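Putative retaining b-glycosidase (Saccharophagus degradans, PDB 5A95) probably hydrolyses mixed-linkage beta-glucans as a retaining glycoside hydrolase of family 5, subfamily 26, and binds glucose-based oligosaccharide chains in its pocket. Local coordinates at residues V71-T76 with N83-S88; G77-R82 with N342-T347; K87-E92 with W330-D335; N95-N100 with F346-Q351. The protein carries 1 engineered substitution. All blocks are in the same frame, centred on the assembly; numbering follows the deposited sequence.

Contact 1 (V71-T76 with N83-S88); sequences VNIADT and NQWQKS
Two torsions bring Thr76 onto the ring of Trp85: CG of Trp85 stands anti to its own backbone N (chi1 -179°), carrying the indole across to residues 71-76, while the chi1 of Thr76 (-61°) sets CG2 anti to N and aims the methyl at that indole. CG2 lies 3.7 Å from the centroid of the six-membered ring of Trp85 and only 11° off the ring normal, a CH-pi contact over the face. OG1 of Thr76 hangs over the same face nearer the rim, 3.4 Å from Trp85 CH2. Ile73 arrives obliquely, its CD1 3.8 Å from Trp85 CZ3. The segments span the connection from strand 65-72 to helix 87-96, the first beta-alpha connection of a (beta/alpha)8 barrel. Strand 65-72 leads into helix 76-81, with Asp75 as N-cap, and a Schellman motif with Asn83 at C-prime ends that helix: Gln84 N bonds Leu79 O and Asn83 N bonds Leu80 O. The chain thus turns back and drops Trp85 beside the start of helix 76-81. The indole N-H is satisfied by Glu125 of helix 116-133, whose His122 and Trp129 also meet the ring. An alanine in place of Trp85 is likely to open a gap beneath the Thr76 methyl and beside Ile73, and to deprive Glu125 of its donor. Ile73 itself packs further on Leu89 and Leu93 of helix 87-96.

Contact 2 (G77-R82 with N342-T347); sequences GKLLSR and NDWDFT. Unlike the reference sequence in segment 77-82: Arg82 (reference Gln).
Leu79 and Trp344 make the direct apolar contact, their side chains crossing at about a right angle. The methyl CD2 of Leu79 approaches the benzo end of the indole obliquely, 3.6 Å from Trp344 CZ2 and 3.8 Å from Trp344 CH2. Lys78 comes to the edge of the same ring more loosely, with its NZ 4.4 Å from Trp344 CZ2 and near the ring plane. That ammonium has stronger partners in Asp333 and Asp335, with which it forms salt bridges, and it also makes a cation-pi contact with Trp336.

The next shell is the turn that presents Trp344. Residues 343-346 form a type I beta turn, closed by the bond from Phe346 N to Asp343 O (3.0 Å), and the fourth residue of the turn, Phe346, has positive phi (72°). Asn342 N reaches Thr347 O at 2.8 Å, tying the two ends of the segment together. Asp343 was modelled in two conformers, so its side-chain bonds are less certain; in one of them OD1 accepts the Thr347 N-H almost straight (170°) but from above the carboxylate plane, and OD2 uses its syn lone pair toward Thr347 OG1. The carbonyl O of Trp344 rests over the face of the Phe346 ring, 3.6 Å above its plane.

On the helix, Lys78 and Ser81 pack on Trp32 of a second subunit. The arrangement joins the first and eighth beta-alpha loops of the (beta/alpha)8 barrel, neighbours across its closing seam, at the rim that carries the glycan pocket.

Contact 3 (K87-E92 with W330-D335); sequences KSLFEE and WVFDPD. With BGC (beta-D-glucopyranose), chain D; BGC (beta-D-glucopyranose), chain B.
Apolar contact between Leu89 and Phe332 joins the segments. Leu89 has CG anti to the backbone N (chi1 174°), which extends its CD1 to the edge of the Phe332 ring, near the ring plane and 3.7 Å from CE2. The two side chains run past each other in opposite directions. Glu92 adds a looser, oblique touch through its methylene CG, 4.4 Å from Phe332 CZ.

Hydrogen bonds shape segment 330-335 and bind sugar. Asp333 OD2 accepts the backbone N-H of Asp335 at 2.8 Å, an Asx turn, with the donor 46° out of the carboxylate plane and the bond bent to 146°. The carbonyl O of Asp335 in turn accepts from O2 of the glucose of chain B, 2.7 Å away, and Tyr300 OH shares this oxygen. Phe332 is the centre of an inverse gamma turn, closed by a weak bond from Asp333 N to Val331 O.

Ring-to-sugar packing belongs to Trp330. C3 of the chain D glucose lies 3.6 Å above one face, offset toward the rim, and CB of Val331 lies over the opposite face. The indole NE1 is engaged by Ser337 O. A serine in place of Trp330 would probably cost this glucose the flat surface under its C3 and leave Ser337 O without its indole donor.

The peptide joining Trp330 to Val331 is cis. Following strand 326-329, a tryptophan with a cis peptide after it, facing sugar in the glycan pocket, recurs in family 5 and other clan GH-A (beta/alpha)8 glycosidases.

Contact 4 (N95-N100 with F346-Q351); sequences NNWGVN and FTPSEQ
The indole of Trp97, near the C-terminal end of helix 87-96, reaches both Phe346 and Pro348. Asn96 precedes it, with ND2 hydrogen-bonded to Glu92 OE1 one turn back.

At Trp97 the indole takes over the contact. CG sits beside the backbone N, anti to the carbonyl carbon (chi1 -69°), which swings the ring across toward the other segment. Its six-membered part does the touching: CZ2 meets the carbonyl O of Phe346 at 3.6 Å, in the ring plane and at the edge, and the CB of Phe346 at 4.3 Å. The neighbouring atom CH2 lies 4.0 Å from Pro348 CB and equally far from Pro348 CG, with the proline ring oblique to the indole. Glu92 OE2 accepts the N-H of Trp97, so the Glu92 carboxylate holds both Asn96 and Trp97 and helps fix how the ring is turned.

Gly98 is the first residue to leave helical angles, with a positive phi of 78°, and Val99 then packs on Leu93 and on Met359 of helix 350-363. Asn100 fastens the chain to strand 65-72, its OD1 accepting from Arg69 N and its ND2 donating to Thr67 O.

Across the contact, Ser349 is the N-cap of helix 350-363: its OG bonds Gly352 N and also Thr339 O. The contact therefore brings the turn between helix 87-96 and strand 101-106 against the lead-in to the C-terminal helix, on the outer layer of the (beta/alpha)8 barrel, where helices 87-96 and 350-363 come together.

How the contacts relate
The four contacts follow one seam of the barrel, between the units of strands 65-72 and 326-329. Contacts 1 and 3 have centres about 5 Å apart and share Lys87 and Ser88; Asn72 O and Phe332 N, 2.8 Å apart, probably hydrogen-bond between them. Contact 2 lies about 7 Å from the centres of both, between helix 76-81 and the loop 342-347, and contact 4 about 8 Å from contact 3. A probable bond of 3.0 Å from Gln351 NE2 to Trp330 O connects contact 4 to the sugar-facing tryptophan. Contact 3 holds Trp330 and Asp335 of the glycan pocket, whereas the Ile73 side chain of contact 1 stays about 12 Å from bound glucose.

Contact 1 (V71-T76 with N83-S88)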
# COMPACT_ATOMS: atom_id res chain seq x y z
N VAL A 71 -1.23 -34.42 -4.08
CA VAL A 71 -2.25 -33.86 -3.22
C VAL A 71 -1.80 -32.53 -2.63
O VAL A 71 -0.61 -32.26 -2.51
CB VAL A 71 -2.61 -34.80 -2.05
CG1 VAL A 71 -3.01 -36.17 -2.56
CG2 VAL A 71 -1.47 -34.95 -1.06
N ASN A 72 -2.80 -31.72 -2.27
CA ASN A 72 -2.65 -30.66 -1.28
C ASN A 72 -2.65 -31.25 0.11
O ASN A 72 -3.39 -32.20 0.38
CB ASN A 72 -3.86 -29.72 -1.37
CG ASN A 72 -3.82 -28.82 -2.57
OD1 ASN A 72 -3.25 -27.74 -2.49
ND2 ASN A 72 -4.38 -29.27 -3.69
N ILE A 73 -1.89 -30.62 0.99
CA ILE A 73 -2.09 -30.75 2.42
C ILE A 73 -2.51 -29.37 2.91
O ILE A 73 -2.55 -28.41 2.13
CB ILE A 73 -0.84 -31.27 3.15
CG1 ILE A 73 0.36 -30.35 2.91
CG2 ILE A 73 -0.54 -32.71 2.73
CD1 ILE A 73 1.59 -30.72 3.72
N ALA A 74 -2.90 -29.28 4.17
CA ALA A 74 -3.31 -28.00 4.73
C ALA A 74 -2.13 -27.04 4.92
O ALA A 74 -0.96 -27.43 4.83
CB ALA A 74 -4.07 -28.19 6.06
N ASP A 75 -2.45 -25.78 5.21
CA ASP A 75 -1.43 -24.80 5.57
C ASP A 75 -0.56 -25.30 6.73
O ASP A 75 -1.05 -25.92 7.67
CB ASP A 75 -2.11 -23.48 5.95
CG ASP A 75 -1.15 -22.43 6.43
OD1 ASP A 75 -0.90 -22.38 7.65
OD2 ASP A 75 -0.69 -21.61 5.60
N THR A 76 0.72 -24.98 6.66
CA THR A 76 1.70 -25.42 7.64
C THR A 76 1.29 -25.02 9.05
O THR A 76 1.41 -25.81 9.97
CB THR A 76 3.08 -24.80 7.29
OG1 THR A 76 3.49 -25.24 5.99
CG2 THR A 76 4.13 -25.15 8.30
N ASN A 83 0.14 -30.35 16.09
CA ASN A 83 1.30 -31.25 16.00
C ASN A 83 1.18 -32.28 14.87
O ASN A 83 1.65 -33.41 14.98
CB ASN A 83 1.61 -31.95 17.34
CG ASN A 83 1.97 -30.96 18.43
OD1 ASN A 83 2.79 -30.08 18.22
ND2 ASN A 83 1.33 -31.09 19.58
N GLN A 84 0.57 -31.85 13.76
CA GLN A 84 0.42 -32.70 12.59
C GLN A 84 1.32 -32.28 11.43
O GLN A 84 1.26 -32.87 10.36
CB GLN A 84 -1.05 -32.74 12.16
CG GLN A 84 -1.97 -33.34 13.20
CD GLN A 84 -1.82 -34.84 13.40
OE1 GLN A 84 -1.32 -35.59 12.55
NE2 GLN A 84 -2.26 -35.29 14.55
N TRP A 85 2.15 -31.26 11.63
CA TRP A 85 3.21 -30.93 10.67
C TRP A 85 4.39 -31.84 10.98
O TRP A 85 5.19 -31.55 11.88
CB TRP A 85 3.61 -29.45 10.77
CG TRP A 85 4.68 -29.05 9.79
CD1 TRP A 85 5.99 -28.77 10.06
CD2 TRP A 85 4.53 -28.83 8.39
NE1 TRP A 85 6.66 -28.42 8.93
CE2 TRP A 85 5.79 -28.44 7.88
CE3 TRP A 85 3.45 -28.94 7.50
CZ2 TRP A 85 6.00 -28.14 6.53
CZ3 TRP A 85 3.66 -28.65 6.17
CH2 TRP A 85 4.93 -28.27 5.68
N GLN A 86 4.43 -32.98 10.27
CA GLN A 86 5.28 -34.14 10.59
C GLN A 86 5.83 -34.78 9.34
O GLN A 86 5.15 -34.81 8.31
CB GLN A 86 4.45 -35.25 11.26
CG GLN A 86 3.83 -34.86 12.57
CD GLN A 86 3.07 -35.99 13.23
OE1 GLN A 86 3.42 -36.44 14.30
NE2 GLN A 86 2.00 -36.43 12.57
N LYS A 87 7.03 -35.34 9.44
CA LYS A 87 7.56 -36.15 8.36
C LYS A 87 6.64 -37.29 7.99
O LYS A 87 6.54 -37.64 6.81
CB LYS A 87 8.95 -36.67 8.72
CG LYS A 87 9.57 -37.40 7.55
CD LYS A 87 11.04 -37.72 7.73
CE LYS A 87 11.56 -38.38 6.47
NZ LYS A 87 13.00 -38.64 6.55
N SER A 88 5.99 -37.90 8.98
CA SER A 88 5.16 -39.08 8.76
C SER A 88 4.03 -38.80 7.75
O SER A 88 3.57 -39.71 7.07
CB SER A 88 4.55 -39.59 10.07
OG SER A 88 3.71 -38.61 10.66

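Contact 2 (G77-R82 with N342-T347)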
# COMPACT_ATOMS: atom_id res chain seq x y z
N GLY A 77 0.83 -23.79 9.22
CA GLY A 77 0.41 -23.31 10.53
C GLY A 77 -0.79 -24.07 11.09
O GLY A 77 -0.88 -24.33 12.28
N LYS A 78 -1.75 -24.40 10.23
CA LYS A 78 -2.90 -25.18 10.64
C LYS A 78 -2.40 -26.51 11.19
O LYS A 78 -2.82 -26.95 12.25
CB LYS A 78 -3.86 -25.38 9.45
CG LYS A 78 -5.14 -26.16 9.76
CD LYS A 78 -4.93 -27.67 9.66
CE LYS A 78 -6.27 -28.39 9.78
NZ LYS A 78 -6.12 -29.85 9.87
N LEU A 79 -1.52 -27.16 10.44
CA LEU A 79 -0.99 -28.46 10.85
C LEU A 79 -0.16 -28.38 12.13
O LEU A 79 -0.33 -29.22 13.05
CB LEU A 79 -0.21 -29.08 9.70
CG LEU A 79 -1.09 -29.52 8.52
CD1 LEU A 79 -0.22 -29.83 7.32
CD2 LEU A 79 -1.96 -30.71 8.91
N LEU A 80 0.69 -27.35 12.25
CA LEU A 80 1.50 -27.18 13.47
C LEU A 80 0.64 -27.06 14.71
O LEU A 80 1.01 -27.52 15.80
CB LEU A 80 2.39 -25.93 13.35
CG LEU A 80 3.63 -26.05 12.49
CD1 LEU A 80 4.17 -24.68 12.05
CD2 LEU A 80 4.71 -26.85 13.21
N SER A 81 -0.50 -26.41 14.57
CA SER A 81 -1.34 -26.07 15.71
C SER A 81 -1.78 -27.34 16.45
O SER A 81 -2.03 -27.28 17.65
CB SER A 81 -2.52 -25.19 15.29
OG SER A 81 -3.53 -25.92 14.65
N ARG A 82 -1.83 -28.48 15.76
CA ARG A 82 -2.20 -29.76 16.36
C ARG A 82 -1.09 -30.80 16.25
O ARG A 82 -1.32 -32.00 16.36
CB ARG A 82 -3.51 -30.26 15.72
CG ARG A 82 -4.72 -29.35 16.02
CD ARG A 82 -5.01 -29.17 17.50
NE ARG A 82 -5.26 -30.45 18.20
CZ ARG A 82 -6.46 -30.92 18.56
NH1 ARG A 82 -7.58 -30.22 18.32
NH2 ARG A 82 -6.55 -32.10 19.18
N ASN A 342 -10.61 -39.29 6.54
CA ASN A 342 -11.58 -39.03 7.60
C ASN A 342 -10.92 -38.79 8.94
O ASN A 342 -11.57 -38.30 9.87
CB ASN A 342 -12.53 -40.22 7.75
CG ASN A 342 -13.27 -40.54 6.47
OD1 ASN A 342 -13.54 -39.68 5.65
ND2 ASN A 342 -13.68 -41.79 6.35
N ASP A 343 -9.64 -39.14 9.04
CA ASP A 343 -8.90 -39.08 10.30
C ASP A 343 -7.41 -39.11 10.04
O ASP A 343 -6.99 -39.38 8.93
CB ASP A 343 -9.31 -40.27 11.19
CG ASP A 343 -9.14 -41.60 10.49
OD1 ASP A 343 -8.04 -41.86 9.97
OD2 ASP A 343 -10.12 -42.38 10.45
N TRP A 344 -6.59 -38.86 11.08
CA TRP A 344 -5.15 -38.88 10.91
C TRP A 344 -4.53 -40.28 10.88
O TRP A 344 -3.33 -40.44 10.73
CB TRP A 344 -4.47 -37.94 11.90
CG TRP A 344 -4.55 -36.50 11.49
CD1 TRP A 344 -5.14 -35.49 12.18
CD2 TRP A 344 -4.04 -35.92 10.28
NE1 TRP A 344 -4.99 -34.31 11.50
CE2 TRP A 344 -4.33 -34.55 10.32
CE3 TRP A 344 -3.35 -36.43 9.19
CZ2 TRP A 344 -3.97 -33.69 9.30
CZ3 TRP A 344 -3.01 -35.58 8.16
CH2 TRP A 344 -3.30 -34.22 8.24
N ASP A 345 -5.37 -41.32 10.98
CA ASP A 345 -4.98 -42.68 10.59
C ASP A 345 -5.11 -42.95 9.07
O ASP A 345 -4.82 -44.05 8.61
CB ASP A 345 -5.73 -43.75 11.42
CG ASP A 345 -5.40 -43.66 12.89
OD1 ASP A 345 -4.30 -43.16 13.26
OD2 ASP A 345 -6.25 -44.11 13.69
N PHE A 346 -5.50 -41.92 8.33
CA PHE A 346 -5.51 -41.93 6.87
C PHE A 346 -6.64 -42.79 6.29
O PHE A 346 -6.57 -43.23 5.13
CB PHE A 346 -4.15 -42.29 6.26
CG PHE A 346 -3.00 -41.54 6.87
CD1 PHE A 346 -2.92 -40.17 6.77
CD2 PHE A 346 -2.01 -42.24 7.54
CE1 PHE A 346 -1.86 -39.49 7.36
CE2 PHE A 346 -0.95 -41.57 8.11
CZ PHE A 346 -0.87 -40.20 8.00
N THR A 347 -7.69 -43.03 7.07
CA THR A 347 -8.85 -43.76 6.52
C THR A 347 -9.41 -42.91 5.36
O THR A 347 -9.75 -41.74 5.56
CB THR A 347 -9.94 -43.98 7.54
OG1 THR A 347 -9.39 -44.66 8.65
CG2 THR A 347 -11.09 -44.83 6.96

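Contact 3 (K87-E92 with W330-D335)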
# COMPACT_ATOMS: atom_id res chain seq x y z
N LYS A 87 7.03 -35.34 9.44
CA LYS A 87 7.56 -36.15 8.36
C LYS A 87 6.64 -37.29 7.99
O LYS A 87 6.54 -37.64 6.81
CB LYS A 87 8.95 -36.67 8.72
CG LYS A 87 9.57 -37.40 7.55
CD LYS A 87 11.04 -37.72 7.73
CE LYS A 87 11.56 -38.38 6.47
NZ LYS A 87 13.00 -38.64 6.55
N SER A 88 5.99 -37.90 8.98
CA SER A 88 5.16 -39.08 8.76
C SER A 88 4.03 -38.80 7.75
O SER A 88 3.57 -39.71 7.07
CB SER A 88 4.55 -39.59 10.07
OG SER A 88 3.71 -38.61 10.66
N LEU A 89 3.59 -37.54 7.67
CA LEU A 89 2.57 -37.17 6.69
C LEU A 89 3.11 -37.34 5.25
O LEU A 89 2.43 -37.90 4.38
CB LEU A 89 2.16 -35.71 6.93
CG LEU A 89 1.20 -35.08 5.94
CD1 LEU A 89 -0.05 -35.91 5.76
CD2 LEU A 89 0.90 -33.64 6.36
N PHE A 90 4.33 -36.85 5.00
CA PHE A 90 4.93 -36.96 3.67
C PHE A 90 5.22 -38.42 3.34
O PHE A 90 5.01 -38.87 2.20
CB PHE A 90 6.22 -36.13 3.58
CG PHE A 90 5.99 -34.64 3.43
CD1 PHE A 90 5.02 -33.97 4.16
CD2 PHE A 90 6.80 -33.92 2.60
CE1 PHE A 90 4.83 -32.59 4.02
CE2 PHE A 90 6.63 -32.55 2.45
CZ PHE A 90 5.66 -31.89 3.17
N GLU A 91 5.71 -39.17 4.34
CA GLU A 91 6.02 -40.58 4.14
C GLU A 91 4.77 -41.39 3.77
O GLU A 91 4.81 -42.23 2.87
CB GLU A 91 6.63 -41.18 5.41
CG GLU A 91 8.00 -40.62 5.73
CD GLU A 91 8.56 -41.15 7.05
OE1 GLU A 91 7.99 -40.89 8.14
OE2 GLU A 91 9.59 -41.82 6.97
N GLU A 92 3.67 -41.13 4.47
CA GLU A 92 2.42 -41.83 4.16
C GLU A 92 2.03 -41.59 2.70
O GLU A 92 1.68 -42.49 1.95
CB GLU A 92 1.32 -41.34 5.08
CG GLU A 92 -0.08 -41.79 4.68
CD GLU A 92 -0.34 -43.28 4.83
OE1 GLU A 92 0.50 -44.00 5.43
OE2 GLU A 92 -1.42 -43.71 4.40
N TRP A 330 -7.47 -31.71 -3.89
CA TRP A 330 -7.78 -30.95 -2.68
C TRP A 330 -8.79 -31.77 -1.85
O TRP A 330 -9.85 -32.05 -2.37
CB TRP A 330 -8.38 -29.56 -3.05
CG TRP A 330 -8.71 -28.71 -1.85
CD1 TRP A 330 -9.84 -28.78 -1.09
CD2 TRP A 330 -7.86 -27.76 -1.21
NE1 TRP A 330 -9.78 -27.87 -0.06
CE2 TRP A 330 -8.56 -27.24 -0.10
CE3 TRP A 330 -6.58 -27.27 -1.49
CZ2 TRP A 330 -8.02 -26.27 0.75
CZ3 TRP A 330 -6.03 -26.33 -0.65
CH2 TRP A 330 -6.76 -25.81 0.45
N VAL A 331 -8.50 -32.12 -0.59
CA VAL A 331 -7.26 -31.85 0.15
C VAL A 331 -6.99 -33.03 1.10
O VAL A 331 -7.94 -33.62 1.62
CB VAL A 331 -7.37 -30.52 0.95
CG1 VAL A 331 -8.57 -30.52 1.86
CG2 VAL A 331 -6.09 -30.21 1.72
N PHE A 332 -5.73 -33.37 1.30
CA PHE A 332 -5.34 -34.47 2.17
C PHE A 332 -5.26 -33.94 3.59
O PHE A 332 -4.19 -33.66 4.11
CB PHE A 332 -4.03 -35.08 1.69
CG PHE A 332 -3.75 -36.42 2.30
CD1 PHE A 332 -4.27 -37.56 1.71
CD2 PHE A 332 -2.93 -36.55 3.41
CE1 PHE A 332 -3.99 -38.81 2.24
CE2 PHE A 332 -2.65 -37.81 3.93
CZ PHE A 332 -3.20 -38.93 3.36
N ASP A 333 -6.44 -33.83 4.20
CA ASP A 333 -6.66 -33.29 5.52
C ASP A 333 -8.00 -33.81 5.98
O ASP A 333 -8.90 -33.94 5.15
CB ASP A 333 -6.71 -31.75 5.45
CG ASP A 333 -6.64 -31.12 6.81
OD1 ASP A 333 -5.53 -31.08 7.38
OD2 ASP A 333 -7.70 -30.70 7.36
N PRO A 334 -8.17 -34.11 7.29
CA PRO A 334 -9.48 -34.56 7.77
C PRO A 334 -10.45 -33.44 8.15
O PRO A 334 -11.61 -33.71 8.44
CB PRO A 334 -9.13 -35.40 9.02
CG PRO A 334 -7.91 -34.74 9.55
CD PRO A 334 -7.15 -34.23 8.35
N ASP A 335 -9.98 -32.20 8.18
CA ASP A 335 -10.79 -31.06 8.62
C ASP A 335 -11.23 -30.16 7.48
O ASP A 335 -12.41 -29.81 7.38
CB ASP A 335 -10.03 -30.21 9.66
CG ASP A 335 -9.57 -31.03 10.82
OD1 ASP A 335 -10.41 -31.71 11.40
OD2 ASP A 335 -8.37 -30.99 11.16
C2 BGC D . -10.29 -22.72 -2.00
C3 BGC D . -9.97 -23.64 -0.82
C4 BGC D . -11.28 -24.19 -0.25
C5 BGC D . -12.08 -24.87 -1.34
C6 BGC D . -13.37 -25.46 -0.84
C1 BGC D . -11.33 -23.28 -2.96
O1 BGC D . -11.96 -22.28 -3.72
O2 BGC D . -9.04 -22.36 -2.70
O3 BGC D . -9.16 -22.87 0.13
O4 BGC D . -11.13 -25.12 0.84
O5 BGC D . -12.42 -23.85 -2.28
O6 BGC D . -14.08 -25.87 -2.02
C2 BGC B . -14.08 -27.06 6.64
C3 BGC B . -15.48 -27.02 7.21
C4 BGC B . -15.69 -25.72 7.96
C5 BGC B . -15.41 -24.55 7.05
C6 BGC B . -15.55 -23.21 7.76
C1 BGC B . -13.77 -25.83 5.82
O2 BGC B . -13.94 -28.23 5.82
O3 BGC B . -15.64 -28.10 8.12
O4 BGC B . -17.04 -25.70 8.45
O5 BGC B . -14.05 -24.64 6.59
O6 BGC B . -14.59 -23.13 8.83

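Contact 4 (N95-N100 with F346-Q351)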
# COMPACT_ATOMS: atom_id res chain seq x y z
N ASN A 95 4.78 -43.12 0.22
CA ASN A 95 4.90 -44.58 0.28
C ASN A 95 3.63 -45.35 -0.01
O ASN A 95 3.69 -46.46 -0.53
CB ASN A 95 5.42 -45.03 1.66
CG ASN A 95 6.82 -44.53 1.95
OD1 ASN A 95 7.60 -44.26 1.04
ND2 ASN A 95 7.14 -44.41 3.23
N ASN A 96 2.50 -44.78 0.36
CA ASN A 96 1.21 -45.47 0.30
C ASN A 96 0.13 -44.89 -0.61
O ASN A 96 -0.84 -45.59 -0.91
CB ASN A 96 0.63 -45.61 1.70
CG ASN A 96 1.45 -46.53 2.58
OD1 ASN A 96 2.10 -47.46 2.10
ND2 ASN A 96 1.41 -46.29 3.88
N TRP A 97 0.27 -43.64 -1.03
CA TRP A 97 -0.75 -43.00 -1.87
C TRP A 97 -0.33 -42.70 -3.31
O TRP A 97 -1.10 -42.13 -4.08
CB TRP A 97 -1.29 -41.73 -1.18
CG TRP A 97 -2.10 -42.01 0.04
CD1 TRP A 97 -1.64 -42.52 1.24
CD2 TRP A 97 -3.51 -41.80 0.22
NE1 TRP A 97 -2.68 -42.67 2.11
CE2 TRP A 97 -3.83 -42.23 1.52
CE3 TRP A 97 -4.53 -41.28 -0.60
CZ2 TRP A 97 -5.14 -42.15 2.04
CZ3 TRP A 97 -5.81 -41.21 -0.09
CH2 TRP A 97 -6.12 -41.65 1.21
N GLY A 98 0.89 -43.07 -3.67
CA GLY A 98 1.35 -42.98 -5.05
C GLY A 98 1.74 -41.60 -5.50
O GLY A 98 1.93 -41.37 -6.67
N VAL A 99 1.85 -40.65 -4.57
CA VAL A 99 2.10 -39.28 -5.00
C VAL A 99 3.54 -39.05 -5.41
O VAL A 99 4.45 -39.66 -4.85
CB VAL A 99 1.75 -38.22 -3.94
CG1 VAL A 99 0.38 -38.45 -3.31
CG2 VAL A 99 2.83 -38.06 -2.88
N ASN A 100 3.76 -38.14 -6.36
CA ASN A 100 5.08 -37.63 -6.62
C ASN A 100 5.18 -36.13 -6.29
O ASN A 100 6.24 -35.54 -6.48
CB ASN A 100 5.56 -37.92 -8.04
CG ASN A 100 4.75 -37.21 -9.11
OD1 ASN A 100 4.11 -36.22 -8.87
ND2 ASN A 100 4.82 -37.70 -10.33
N PHE A 346 -5.50 -41.92 8.33
CA PHE A 346 -5.51 -41.93 6.87
C PHE A 346 -6.64 -42.79 6.29
O PHE A 346 -6.57 -43.23 5.13
CB PHE A 346 -4.15 -42.29 6.26
CG PHE A 346 -3.00 -41.54 6.87
CD1 PHE A 346 -2.92 -40.17 6.77
CD2 PHE A 346 -2.01 -42.24 7.54
CE1 PHE A 346 -1.86 -39.49 7.36
CE2 PHE A 346 -0.95 -41.57 8.11
CZ PHE A 346 -0.87 -40.20 8.00
N THR A 347 -7.69 -43.03 7.07
CA THR A 347 -8.85 -43.76 6.52
C THR A 347 -9.41 -42.91 5.36
O THR A 347 -9.75 -41.74 5.56
CB THR A 347 -9.94 -43.98 7.54
OG1 THR A 347 -9.39 -44.66 8.65
CG2 THR A 347 -11.09 -44.83 6.96
N PRO A 348 -9.52 -43.50 4.15
CA PRO A 348 -9.91 -42.64 3.02
C PRO A 348 -11.37 -42.24 3.03
O PRO A 348 -12.25 -43.02 3.47
CB PRO A 348 -9.59 -43.49 1.79
CG PRO A 348 -8.65 -44.56 2.25
CD PRO A 348 -9.02 -44.81 3.68
N SER A 349 -11.64 -41.05 2.55
CA SER A 349 -13.00 -40.63 2.19
C SER A 349 -13.30 -41.22 0.81
O SER A 349 -12.45 -41.85 0.20
CB SER A 349 -13.06 -39.11 2.12
OG SER A 349 -12.29 -38.69 1.01
N GLU A 350 -14.52 -40.98 0.32
CA GLU A 350 -14.89 -41.48 -1.00
C GLU A 350 -13.88 -40.98 -2.05
O GLU A 350 -13.33 -41.77 -2.81
CB GLU A 350 -16.30 -41.03 -1.38
CG GLU A 350 -16.71 -41.51 -2.77
CD GLU A 350 -17.91 -40.83 -3.35
OE1 GLU A 350 -18.40 -39.81 -2.82
OE2 GLU A 350 -18.35 -41.27 -4.45
N GLN A 351 -13.65 -39.67 -2.13
CA GLN A 351 -12.73 -39.19 -3.15
C GLN A 351 -11.30 -39.63 -2.86
O GLN A 351 -10.51 -39.85 -3.79
CB GLN A 351 -12.80 -37.67 -3.38
CG GLN A 351 -12.19 -36.80 -2.29
CD GLN A 351 -11.77 -35.43 -2.80
OE1 GLN A 351 -11.75 -35.17 -4.00
NE2 GLN A 351 -11.37 -34.57 -1.89